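Local coordinates for protein polymeric Immunoglobulin Receptor (Oncorhynchus mykiss, PDB 5F1S) that probably binds polymeric immunoglobulins for mucosal immunity, its ectodomain corresponding to the secretory component that stays with the secreted antibody, at residues 26-39 against 83-97. Sequence-based numbering, arbitrary orientation.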
loop_
_atom_site.group_PDB
_atom_site.type_symbol
_atom_site.label_atom_id
_atom_site.label_comp_id
_atom_site.label_asym_id
_atom_site.label_seq_id
_atom_site.Cartn_x
_atom_site.Cartn_y
_atom_site.Cartn_z
ATOM N N TYR A 26 9.276 5.048 -29.119
ATOM C CA TYR A 26 9.792 3.818 -28.559
ATOM C C TYR A 26 8.794 2.675 -28.590
ATOM O O TYR A 26 9.074 1.623 -28.006
ATOM C CB TYR A 26 10.304 4.097 -27.145
ATOM C CG TYR A 26 11.414 5.158 -27.208
ATOM C CD1 TYR A 26 12.580 4.903 -27.903
ATOM C CD2 TYR A 26 11.267 6.401 -26.623
ATOM C CE1 TYR A 26 13.577 5.850 -27.993
ATOM C CE2 TYR A 26 12.271 7.374 -26.719
ATOM C CZ TYR A 26 13.429 7.072 -27.418
ATOM O OH TYR A 26 14.464 7.972 -27.555
ATOM N N ALA A 27 7.706 2.811 -29.351
ATOM C CA ALA A 27 6.683 1.771 -29.403
ATOM C C ALA A 27 7.246 0.421 -29.805
ATOM O O ALA A 27 6.865 -0.604 -29.241
ATOM C CB ALA A 27 5.588 2.182 -30.375
ATOM N N SER A 28 8.149 0.380 -30.787
ATOM C CA SER A 28 8.554 -0.905 -31.357
ATOM C C SER A 28 9.709 -1.594 -30.625
ATOM O O SER A 28 10.098 -2.709 -31.021
ATOM C CB SER A 28 8.936 -0.704 -32.835
ATOM O OG SER A 28 10.187 -0.027 -32.878
ATOM N N TYR A 29 10.278 -1.003 -29.568
ATOM C CA TYR A 29 11.480 -1.536 -28.970
ATOM C C TYR A 29 11.147 -2.415 -27.769
ATOM O O TYR A 29 10.103 -2.253 -27.146
ATOM C CB TYR A 29 12.406 -0.406 -28.508
ATOM C CG TYR A 29 12.974 0.383 -29.670
ATOM C CD1 TYR A 29 12.280 1.462 -30.225
ATOM C CD2 TYR A 29 14.152 0.016 -30.215
ATOM C CE1 TYR A 29 12.808 2.185 -31.314
ATOM C CE2 TYR A 29 14.694 0.732 -31.310
ATOM C CZ TYR A 29 14.014 1.815 -31.816
ATOM O OH TYR A 29 14.502 2.522 -32.885
ATOM N N VAL A 30 12.082 -3.282 -27.408
ATOM C CA VAL A 30 11.900 -4.129 -26.234
ATOM C C VAL A 30 11.932 -3.251 -24.982
ATOM O O VAL A 30 12.749 -2.320 -24.874
ATOM C CB VAL A 30 12.971 -5.213 -26.184
ATOM C CG1 VAL A 30 12.879 -6.041 -24.907
ATOM C CG2 VAL A 30 12.877 -6.082 -27.464
ATOM N N LYS A 31 11.024 -3.527 -24.058
ATOM C CA LYS A 31 10.965 -2.818 -22.780
ATOM C C LYS A 31 11.503 -3.727 -21.688
ATOM O O LYS A 31 11.383 -4.960 -21.759
ATOM C CB LYS A 31 9.523 -2.398 -22.446
ATOM C CG LYS A 31 8.753 -1.732 -23.601
ATOM C CD LYS A 31 9.553 -0.544 -24.190
ATOM C CE LYS A 31 8.655 0.303 -25.140
ATOM N NZ LYS A 31 8.137 -0.494 -26.309
ATOM N N TYR A 32 12.084 -3.125 -20.659
ATOM C CA TYR A 32 12.625 -3.929 -19.579
ATOM C C TYR A 32 12.481 -3.204 -18.245
ATOM O O TYR A 32 12.193 -2.008 -18.183
ATOM C CB TYR A 32 14.087 -4.346 -19.853
ATOM C CG TYR A 32 15.100 -3.239 -19.878
ATOM C CD1 TYR A 32 15.850 -2.948 -18.757
ATOM C CD2 TYR A 32 15.337 -2.503 -21.037
ATOM C CE1 TYR A 32 16.824 -1.915 -18.796
ATOM C CE2 TYR A 32 16.283 -1.474 -21.073
ATOM C CZ TYR A 32 17.024 -1.210 -19.947
ATOM O OH TYR A 32 17.959 -0.211 -19.960
ATOM N N TRP A 33 12.618 -3.990 -17.183
ATOM C CA TRP A 33 12.509 -3.543 -15.796
ATOM C C TRP A 33 13.752 -4.028 -15.072
ATOM O O TRP A 33 14.042 -5.228 -15.085
ATOM C CB TRP A 33 11.247 -4.112 -15.161
ATOM C CG TRP A 33 10.975 -3.788 -13.759
ATOM C CD1 TRP A 33 10.979 -4.651 -12.689
ATOM C CD2 TRP A 33 10.595 -2.516 -13.248
ATOM N NE1 TRP A 33 10.638 -3.984 -11.553
ATOM C CE2 TRP A 33 10.335 -2.681 -11.875
ATOM C CE3 TRP A 33 10.401 -1.263 -13.830
ATOM C CZ2 TRP A 33 9.955 -1.625 -11.057
ATOM C CZ3 TRP A 33 9.988 -0.219 -13.030
ATOM C CH2 TRP A 33 9.778 -0.403 -11.652
ATOM N N CYS A 34 14.491 -3.089 -14.465
ATOM C CA CYS A 34 15.835 -3.301 -13.943
ATOM C C CYS A 34 15.823 -2.990 -12.439
ATOM O O CYS A 34 15.100 -2.101 -12.011
ATOM C CB CYS A 34 16.869 -2.359 -14.662
ATOM S SG CYS A 34 18.357 -3.262 -15.224
ATOM N N ARG A 35 16.629 -3.701 -11.650
ATOM C CA ARG A 35 16.810 -3.397 -10.224
ATOM C C ARG A 35 18.255 -2.994 -9.948
ATOM O O ARG A 35 19.184 -3.672 -10.415
ATOM C CB ARG A 35 16.438 -4.601 -9.389
ATOM C CG ARG A 35 16.504 -4.310 -7.899
ATOM C CD ARG A 35 16.208 -5.521 -7.072
ATOM N NE ARG A 35 16.270 -5.066 -5.674
ATOM C CZ ARG A 35 16.058 -5.848 -4.625
ATOM N NH1 ARG A 35 15.777 -7.135 -4.796
ATOM N NH2 ARG A 35 16.147 -5.338 -3.400
ATOM N N GLY A 36 18.429 -1.928 -9.177
ATOM C CA GLY A 36 19.737 -1.464 -8.717
ATOM C C GLY A 36 19.723 0.040 -8.535
ATOM O O GLY A 36 18.958 0.776 -9.158
ATOM N N SER A 37 20.603 0.533 -7.635
ATOM C CA SER A 37 20.683 1.976 -7.415
ATOM C C SER A 37 21.394 2.696 -8.556
ATOM O O SER A 37 21.270 3.919 -8.690
ATOM C CB SER A 37 21.401 2.274 -6.100
ATOM O OG SER A 37 22.564 1.483 -6.019
ATOM N N VAL A 38 22.125 1.970 -9.385
ATOM C CA VAL A 38 22.970 2.561 -10.417
ATOM C C VAL A 38 22.565 1.934 -11.734
ATOM O O VAL A 38 22.669 0.714 -11.887
ATOM C CB VAL A 38 24.461 2.304 -10.111
ATOM C CG1 VAL A 38 25.376 2.845 -11.203
ATOM C CG2 VAL A 38 24.807 2.892 -8.770
ATOM N N LYS A 39 22.037 2.749 -12.658
ATOM C CA LYS A 39 21.515 2.203 -13.899
ATOM C C LYS A 39 22.550 1.301 -14.574
ATOM O O LYS A 39 22.233 0.190 -15.002
ATOM C CB LYS A 39 21.077 3.338 -14.825
ATOM C CG LYS A 39 20.466 2.882 -16.144
ATOM C CD LYS A 39 21.512 2.768 -17.289
ATOM C CE LYS A 39 20.849 2.405 -18.640
ATOM N NZ LYS A 39 21.785 2.256 -19.782
ATOM N N GLU A 83 13.012 -7.498 1.594
ATOM C CA GLU A 83 14.283 -7.514 0.883
ATOM C C GLU A 83 14.136 -7.061 -0.576
ATOM O O GLU A 83 15.160 -6.809 -1.236
ATOM C CB GLU A 83 14.896 -8.910 0.971
ATOM C CG GLU A 83 14.063 -10.025 0.372
ATOM C CD GLU A 83 13.135 -10.747 1.383
ATOM O OE1 GLU A 83 12.765 -10.163 2.464
ATOM O OE2 GLU A 83 12.771 -11.918 1.058
ATOM N N ASP A 84 12.898 -6.925 -1.079
ATOM C CA ASP A 84 12.661 -6.334 -2.407
ATOM C C ASP A 84 12.800 -4.810 -2.423
ATOM O O ASP A 84 12.806 -4.192 -3.503
ATOM C CB ASP A 84 11.269 -6.748 -2.936
ATOM C CG ASP A 84 11.161 -8.210 -3.209
ATOM O OD1 ASP A 84 12.134 -8.763 -3.770
ATOM O OD2 ASP A 84 10.108 -8.828 -2.913
ATOM N N SER A 85 12.965 -4.173 -1.268
ATOM C CA SER A 85 13.122 -2.726 -1.221
ATOM C C SER A 85 14.349 -2.251 -1.996
ATOM O O SER A 85 15.397 -2.890 -1.961
ATOM C CB SER A 85 13.282 -2.269 0.222
ATOM O OG SER A 85 12.154 -2.545 0.983
ATOM N N GLY A 86 14.231 -1.099 -2.647
ATOM C CA GLY A 86 15.356 -0.533 -3.359
ATOM C C GLY A 86 14.932 0.198 -4.616
ATOM O O GLY A 86 13.749 0.490 -4.844
ATOM N N TRP A 87 15.948 0.537 -5.381
ATOM C CA TRP A 87 15.753 1.295 -6.603
ATOM C C TRP A 87 15.492 0.357 -7.778
ATOM O O TRP A 87 16.142 -0.693 -7.904
ATOM C CB TRP A 87 16.990 2.158 -6.884
ATOM C CG TRP A 87 17.070 3.335 -5.961
ATOM C CD1 TRP A 87 17.803 3.430 -4.813
ATOM C CD2 TRP A 87 16.379 4.572 -6.101
ATOM N NE1 TRP A 87 17.606 4.653 -4.240
ATOM C CE2 TRP A 87 16.750 5.387 -5.008
ATOM C CE3 TRP A 87 15.478 5.084 -7.046
ATOM C CZ2 TRP A 87 16.226 6.670 -4.817
ATOM C CZ3 TRP A 87 14.978 6.391 -6.869
ATOM C CH2 TRP A 87 15.347 7.158 -5.755
ATOM N N TYR A 88 14.574 0.786 -8.639
ATOM C CA TYR A 88 14.213 0.086 -9.868
ATOM C C TYR A 88 14.164 1.064 -11.039
ATOM O O TYR A 88 13.995 2.279 -10.863
ATOM C CB TYR A 88 12.858 -0.583 -9.705
ATOM C CG TYR A 88 12.850 -1.732 -8.726
ATOM C CD1 TYR A 88 12.772 -1.501 -7.351
ATOM C CD2 TYR A 88 12.950 -3.031 -9.168
ATOM C CE1 TYR A 88 12.741 -2.560 -6.457
ATOM C CE2 TYR A 88 12.940 -4.105 -8.280
ATOM C CZ TYR A 88 12.842 -3.852 -6.922
ATOM O OH TYR A 88 12.822 -4.919 -6.068
ATOM N N TRP A 89 14.324 0.518 -12.254
ATOM C CA TRP A 89 14.376 1.327 -13.480
ATOM C C TRP A 89 13.456 0.774 -14.557
ATOM O O TRP A 89 13.472 -0.417 -14.809
ATOM C CB TRP A 89 15.784 1.374 -14.088
ATOM C CG TRP A 89 16.790 1.897 -13.171
ATOM C CD1 TRP A 89 17.390 1.208 -12.128
ATOM C CD2 TRP A 89 17.341 3.209 -13.150
ATOM N NE1 TRP A 89 18.274 2.028 -11.489
ATOM C CE2 TRP A 89 18.250 3.259 -12.074
ATOM C CE3 TRP A 89 17.139 4.372 -13.913
ATOM C CZ2 TRP A 89 18.981 4.412 -11.772
ATOM C CZ3 TRP A 89 17.847 5.504 -13.591
ATOM C CH2 TRP A 89 18.763 5.509 -12.527
ATOM N N CYS A 90 12.617 1.642 -15.113
ATOM C CA CYS A 90 11.992 1.462 -16.424
ATOM C C CYS A 90 13.057 1.634 -17.485
ATOM O O CYS A 90 13.793 2.622 -17.430
ATOM C CB CYS A 90 10.939 2.554 -16.671
ATOM S SG CYS A 90 9.580 2.765 -15.564
ATOM N N GLY A 91 13.143 0.720 -18.456
ATOM C CA GLY A 91 14.083 0.894 -19.565
ATOM C C GLY A 91 13.478 0.566 -20.921
ATOM O O GLY A 91 12.595 -0.282 -21.045
ATOM N N VAL A 92 13.993 1.243 -21.955
ATOM C CA VAL A 92 13.736 0.888 -23.354
ATOM C C VAL A 92 15.058 0.436 -23.958
ATOM O O VAL A 92 16.080 1.116 -23.801
ATOM C CB VAL A 92 13.155 2.045 -24.176
ATOM C CG1 VAL A 92 12.895 1.556 -25.631
ATOM C CG2 VAL A 92 11.852 2.663 -23.559
ATOM N N GLU A 93 15.061 -0.734 -24.614
ATOM C CA GLU A 93 16.296 -1.287 -25.171
ATOM C C GLU A 93 16.495 -0.684 -26.555
ATOM O O GLU A 93 15.889 -1.138 -27.527
ATOM C CB GLU A 93 16.227 -2.800 -25.241
ATOM C CG GLU A 93 17.483 -3.430 -25.799
ATOM C CD GLU A 93 17.460 -4.922 -25.568
ATOM O OE1 GLU A 93 17.686 -5.325 -24.400
ATOM O OE2 GLU A 93 17.142 -5.669 -26.519
ATOM N N VAL A 94 17.335 0.342 -26.645
ATOM C CA VAL A 94 17.582 1.011 -27.924
ATOM C C VAL A 94 19.020 1.508 -27.890
ATOM O O VAL A 94 19.490 1.997 -26.867
ATOM C CB VAL A 94 16.578 2.146 -28.205
ATOM C CG1 VAL A 94 16.478 3.107 -27.047
ATOM C CG2 VAL A 94 16.885 2.894 -29.519
ATOM N N GLY A 95 19.734 1.316 -28.986
ATOM C CA GLY A 95 21.088 1.798 -29.036
ATOM C C GLY A 95 21.178 3.229 -29.537
ATOM O O GLY A 95 20.291 3.724 -30.223
ATOM N N GLY A 96 22.281 3.890 -29.197
ATOM C CA GLY A 96 22.589 5.190 -29.780
ATOM C C GLY A 96 21.715 6.333 -29.324
ATOM O O GLY A 96 21.573 7.314 -30.042
ATOM N N VAL A 97 21.146 6.246 -28.113
ATOM C CA VAL A 97 20.300 7.285 -27.544
ATOM C C VAL A 97 20.830 7.550 -26.138
ATOM O O VAL A 97 21.330 6.637 -25.472
ATOM C CB VAL A 97 18.810 6.842 -27.512
ATOM C CG1 VAL A 97 17.929 7.838 -26.790
ATOM C CG2 VAL A 97 18.298 6.649 -28.935
HETATM O O HOH W 1 14.640 -3.197 -28.697
HETATM O O HOH W 2 18.209 1.265 -22.322
HETATM O O HOH W 3 14.647 -9.572 -3.308
#
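Tyr32 and Gly91 pair through two backbone hydrogen bonds, as do Cys34 and Trp89, which sets strands 31-35 and 86-92 antiparallel (158° between their directions). The ladder runs on at both ends, with Glu93 N giving an almost straight bond to Val30 O and Gly36 N bonding Trp87 O.

Aromatic packing differs between the two faces. On the sheet face that carries Tyr32, Cys34 and Trp89, the Tyr32 CG lies between the backbone N and the carbonyl carbon (chi1 66°), which lays the ring over Gly91 CA, 3.7 Å from the ring centroid; a CB on that glycine would clash with Tyr32 CZ. The Trp89 indole is covered on one face by Lys39 CB, while its NE1 donates to Gly36 O at 2.7 Å, nearly in the ring plane. On the opposite face of the sheet, that of Trp33, Tyr88 and Cys90, Trp33 CZ2 lies 3.4 Å from Tyr88 CB, and Cys90 SG meets the indole edge.

This is the C-F strand pair of an immunoglobulin V-set domain: the Cys90-Cys20 disulfide joins the two sheets beside the buried Trp33, whereas Cys34 is joined to Cys42, just ahead of the neighbouring strand 43-47.

The polar side-chain bonds across the strands at this end start from Arg35. Extended throughout (chi1 -176°), it runs across the Tyr88 ring, and its NH2 reaches Glu83 O at 2.8 Å on an in-plane lone pair, plus Ser85 O weakly. Tyr88 OH donates to Asp84 O at 2.7 Å. Asp84 OD2 is held by Gln81 N; Arg35 NH1 is only a nearby opposite charge, bridged to OD1 by a water. A leucine at Arg35 would probably leave Glu83 O without this donor and that water without one partner.

Apolar contacts close the far end, where Val94 CB sits over the Tyr29 ring and Val92 CG1 touches Tyr29 CB at 3.5 Å.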